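Local structure of serpin-12 (Manduca sexta, 6CJ7) at residues Asn97-Asn108 with Phe119-Phe128. The protein probably acts as a serpin-type serine protease inhibitor that controls the prophenoloxidase activation system in larval hemolymph. Sequence-based numbering, arbitrary orientation.
Sequences NNVFLSENFNLN and FDSDLTPTYF
Thr-124 and Val-99 illustrate how a short edge strand combines backbone pairing with side-chain bonding. Thr-124 N donates to Val-99 O at 2.8 Å, and the Thr-124 carbonyl returns a bond to the N-H of Leu-101. Parallel pairing of this kind continues up to Glu-103 N, which donates to Thr-126 O.

On the face that carries Phe-100 and Thr-124, the Thr-124 hydroxyl donates to the side-chain carbonyl of Asn-98, with OG1 2.8 Å from OD1 and tilted 19° from the carbonyl plane. A water accepts from Asn-98 ND2 and donates to Thr-124 OG1, closing a small ring, while the amide carbon CG of Asn-98 lies over one face of the Phe-100 ring, near its rim. With an alanine at Asn-98, the Thr-124 hydroxyl is likely to lose this acceptor and the water its amide donor.

Leu-123 supplies the apolar counterpart on the other side of the sheet. From CB the chain runs to CG, which stands anti to the backbone N (chi1 -173°), beside the carbonyl carbon; this placement brings CG to 4.0 Å from Leu-107 CB. There the chain forks: CD1 reaches Val-99 CG1 at 3.6 Å and also touches Leu-101 CB, whereas CD2 rests 3.7 Å from Leu-107 CB. Leu-107 in turn sets its CD2 3.6 Å from Pro-125 CG, extending the apolar patch.

Strand 123-126 thus borders strand 92-102, whose backbone also bonds to strand 165-174, in the large central sheet of the serpin fold (sheet A). Helix 109-118 links the two segments and packs Phe-111 and Lys-112 against Leu-123; Lys-112 also forms a salt bridge with Asp-122, while Phe-119 fits against helix 40-51.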
# COMPACT_ATOMS: atom_id res chain seq x y z
N ASN A 97 -4.26 -10.55 -4.59
CA ASN A 97 -3.32 -11.28 -3.75
C ASN A 97 -3.26 -12.72 -4.24
O ASN A 97 -4.30 -13.34 -4.46
CB ASN A 97 -3.74 -11.24 -2.27
CG ASN A 97 -4.05 -9.83 -1.79
OD1 ASN A 97 -3.17 -8.97 -1.78
ND2 ASN A 97 -5.30 -9.60 -1.36
N ASN A 98 -2.05 -13.26 -4.43
CA ASN A 98 -1.97 -14.66 -4.84
C ASN A 98 -0.59 -15.20 -4.52
O ASN A 98 0.40 -14.47 -4.41
CB ASN A 98 -2.27 -14.82 -6.34
CG ASN A 98 -3.03 -16.10 -6.66
OD1 ASN A 98 -2.80 -17.17 -6.08
ND2 ASN A 98 -3.94 -16.01 -7.63
N VAL A 99 -0.52 -16.53 -4.39
CA VAL A 99 0.73 -17.26 -4.24
C VAL A 99 0.79 -18.25 -5.40
O VAL A 99 -0.03 -19.18 -5.47
CB VAL A 99 0.81 -18.00 -2.89
CG1 VAL A 99 2.17 -18.70 -2.75
CG2 VAL A 99 0.57 -17.05 -1.73
N PHE A 100 1.73 -18.05 -6.31
CA PHE A 100 1.88 -18.91 -7.47
C PHE A 100 2.97 -19.93 -7.17
O PHE A 100 4.15 -19.59 -7.12
CB PHE A 100 2.20 -18.08 -8.71
CG PHE A 100 1.07 -17.16 -9.12
CD1 PHE A 100 1.08 -15.82 -8.76
CD2 PHE A 100 -0.01 -17.65 -9.84
CE1 PHE A 100 0.03 -14.97 -9.13
CE2 PHE A 100 -1.07 -16.82 -10.20
CZ PHE A 100 -1.04 -15.47 -9.84
N LEU A 101 2.54 -21.16 -6.91
CA LEU A 101 3.42 -22.23 -6.45
C LEU A 101 3.73 -23.18 -7.59
O LEU A 101 2.81 -23.73 -8.22
CB LEU A 101 2.76 -22.99 -5.29
CG LEU A 101 3.53 -24.20 -4.80
CD1 LEU A 101 4.77 -23.74 -4.07
CD2 LEU A 101 2.62 -24.97 -3.88
N SER A 102 5.02 -23.40 -7.84
CA SER A 102 5.44 -24.31 -8.90
C SER A 102 4.78 -25.67 -8.77
O SER A 102 4.65 -26.21 -7.67
CB SER A 102 6.96 -24.47 -8.87
OG SER A 102 7.38 -25.61 -9.60
N GLU A 103 4.38 -26.23 -9.91
CA GLU A 103 3.79 -27.56 -9.91
C GLU A 103 4.77 -28.66 -9.51
O GLU A 103 4.35 -29.81 -9.39
CB GLU A 103 3.20 -27.87 -11.28
CG GLU A 103 1.95 -27.08 -11.60
CD GLU A 103 1.31 -27.53 -12.89
OE1 GLU A 103 1.77 -28.55 -13.44
OE2 GLU A 103 0.35 -26.87 -13.35
N ASN A 104 6.05 -28.34 -9.29
CA ASN A 104 6.94 -29.31 -8.65
C ASN A 104 6.56 -29.57 -7.20
O ASN A 104 6.98 -30.59 -6.63
CB ASN A 104 8.39 -28.82 -8.72
CG ASN A 104 8.93 -28.81 -10.13
OD1 ASN A 104 8.61 -29.67 -10.94
ND2 ASN A 104 9.76 -27.81 -10.44
N PHE A 105 5.76 -28.69 -6.60
CA PHE A 105 5.33 -28.81 -5.21
C PHE A 105 3.84 -29.11 -5.16
O PHE A 105 3.06 -28.61 -5.98
CB PHE A 105 5.63 -27.51 -4.44
CG PHE A 105 7.10 -27.26 -4.26
CD1 PHE A 105 7.83 -26.65 -5.27
CD2 PHE A 105 7.76 -27.68 -3.11
CE1 PHE A 105 9.20 -26.45 -5.12
CE2 PHE A 105 9.12 -27.47 -2.96
CZ PHE A 105 9.84 -26.86 -3.97
N ASN A 106 3.44 -29.94 -4.21
CA ASN A 106 2.03 -30.17 -3.94
C ASN A 106 1.53 -29.09 -2.99
O ASN A 106 2.15 -28.85 -1.95
CB ASN A 106 1.81 -31.56 -3.34
CG ASN A 106 2.17 -32.67 -4.29
OD1 ASN A 106 1.70 -32.70 -5.43
ND2 ASN A 106 3.03 -33.57 -3.85
N LEU A 107 0.43 -28.45 -3.34
CA LEU A 107 -0.08 -27.40 -2.47
C LEU A 107 -0.70 -28.01 -1.22
O LEU A 107 -1.22 -29.12 -1.24
CB LEU A 107 -1.08 -26.51 -3.21
CG LEU A 107 -2.46 -27.00 -3.68
CD1 LEU A 107 -3.48 -27.01 -2.55
CD2 LEU A 107 -2.94 -26.09 -4.80
N ASN A 108 -0.61 -27.27 -0.12
CA ASN A 108 -1.26 -27.66 1.12
C ASN A 108 -2.71 -27.17 1.09
O ASN A 108 -2.93 -25.96 0.99
CB ASN A 108 -0.50 -27.08 2.30
CG ASN A 108 -1.07 -27.48 3.65
OD1 ASN A 108 -2.10 -26.96 4.08
ND2 ASN A 108 -0.39 -28.40 4.32
N PHE A 119 -7.55 -14.20 3.83
CA PHE A 119 -6.59 -13.24 3.28
C PHE A 119 -6.96 -12.72 1.89
O PHE A 119 -6.16 -11.98 1.29
CB PHE A 119 -5.20 -13.87 3.28
CG PHE A 119 -4.62 -14.01 4.66
CD1 PHE A 119 -4.70 -15.22 5.35
CD2 PHE A 119 -4.05 -12.93 5.30
CE1 PHE A 119 -4.18 -15.33 6.64
CE2 PHE A 119 -3.53 -13.05 6.57
CZ PHE A 119 -3.61 -14.25 7.26
N ASP A 120 -8.16 -13.03 1.38
CA ASP A 120 -8.57 -12.63 0.03
C ASP A 120 -7.46 -12.96 -0.97
O ASP A 120 -7.05 -12.15 -1.81
CB ASP A 120 -8.93 -11.15 0.00
CG ASP A 120 -9.44 -10.70 -1.35
OD1 ASP A 120 -10.13 -11.48 -2.04
OD2 ASP A 120 -9.11 -9.56 -1.75
N SER A 121 -6.94 -14.17 -0.84
CA SER A 121 -5.77 -14.59 -1.62
C SER A 121 -6.04 -16.02 -2.08
O SER A 121 -7.18 -16.50 -2.06
CB SER A 121 -4.50 -14.43 -0.78
OG SER A 121 -3.33 -14.67 -1.57
N ASP A 122 -4.98 -16.71 -2.51
CA ASP A 122 -5.15 -18.06 -3.02
C ASP A 122 -3.78 -18.72 -3.07
O ASP A 122 -2.75 -18.07 -2.90
CB ASP A 122 -5.79 -18.06 -4.41
CG ASP A 122 -6.65 -19.27 -4.67
OD1 ASP A 122 -6.53 -20.28 -3.94
OD2 ASP A 122 -7.46 -19.21 -5.63
N LEU A 123 -3.79 -20.03 -3.28
CA LEU A 123 -2.58 -20.79 -3.56
C LEU A 123 -2.80 -21.48 -4.90
O LEU A 123 -3.66 -22.35 -5.02
CB LEU A 123 -2.30 -21.79 -2.44
CG LEU A 123 -0.98 -22.58 -2.48
CD1 LEU A 123 0.20 -21.67 -2.63
CD2 LEU A 123 -0.85 -23.41 -1.20
N THR A 124 -2.01 -21.08 -5.91
CA THR A 124 -2.32 -21.38 -7.31
C THR A 124 -1.19 -22.18 -7.96
O THR A 124 -0.08 -21.66 -8.12
CB THR A 124 -2.56 -20.08 -8.08
OG1 THR A 124 -3.66 -19.37 -7.50
CG2 THR A 124 -2.89 -20.38 -9.55
N PRO A 125 -1.42 -23.44 -8.35
CA PRO A 125 -0.38 -24.19 -9.05
C PRO A 125 -0.03 -23.53 -10.37
O PRO A 125 -0.91 -23.07 -11.11
CB PRO A 125 -1.00 -25.57 -9.25
CG PRO A 125 -2.13 -25.64 -8.30
CD PRO A 125 -2.64 -24.24 -8.13
N THR A 126 1.26 -23.48 -10.67
CA THR A 126 1.78 -22.74 -11.82
C THR A 126 2.96 -23.49 -12.42
O THR A 126 3.87 -23.90 -11.70
CB THR A 126 2.22 -21.33 -11.39
OG1 THR A 126 1.11 -20.65 -10.80
CG2 THR A 126 2.74 -20.53 -12.59
N TYR A 127 2.96 -23.66 -13.74
CA TYR A 127 4.11 -24.22 -14.43
C TYR A 127 5.00 -23.07 -14.89
O TYR A 127 4.54 -22.19 -15.64
CB TYR A 127 3.71 -25.10 -15.62
CG TYR A 127 4.88 -25.71 -16.37
CD1 TYR A 127 5.75 -26.61 -15.76
CD2 TYR A 127 5.13 -25.38 -17.70
CE1 TYR A 127 6.81 -27.16 -16.44
CE2 TYR A 127 6.20 -25.93 -18.40
CZ TYR A 127 7.04 -26.82 -17.76
OH TYR A 127 8.12 -27.38 -18.44
N PHE A 128 6.25 -23.06 -14.44
CA PHE A 128 7.19 -22.00 -14.78
C PHE A 128 8.16 -22.40 -15.88
O PHE A 128 9.03 -21.59 -16.24
CB PHE A 128 7.97 -21.57 -13.52
CG PHE A 128 7.13 -20.87 -12.48
CD1 PHE A 128 6.72 -19.56 -12.67
CD2 PHE A 128 6.77 -21.52 -11.31
CE1 PHE A 128 5.94 -18.91 -11.71
CE2 PHE A 128 5.99 -20.87 -10.35
CZ PHE A 128 5.58 -19.57 -10.55
O HOH W 1 -7.13 -11.08 -4.41
O HOH W 2 -7.38 -8.00 0.08
O HOH W 3 -5.89 -17.85 -8.97
O HOH W 4 7.15 -25.21 -12.71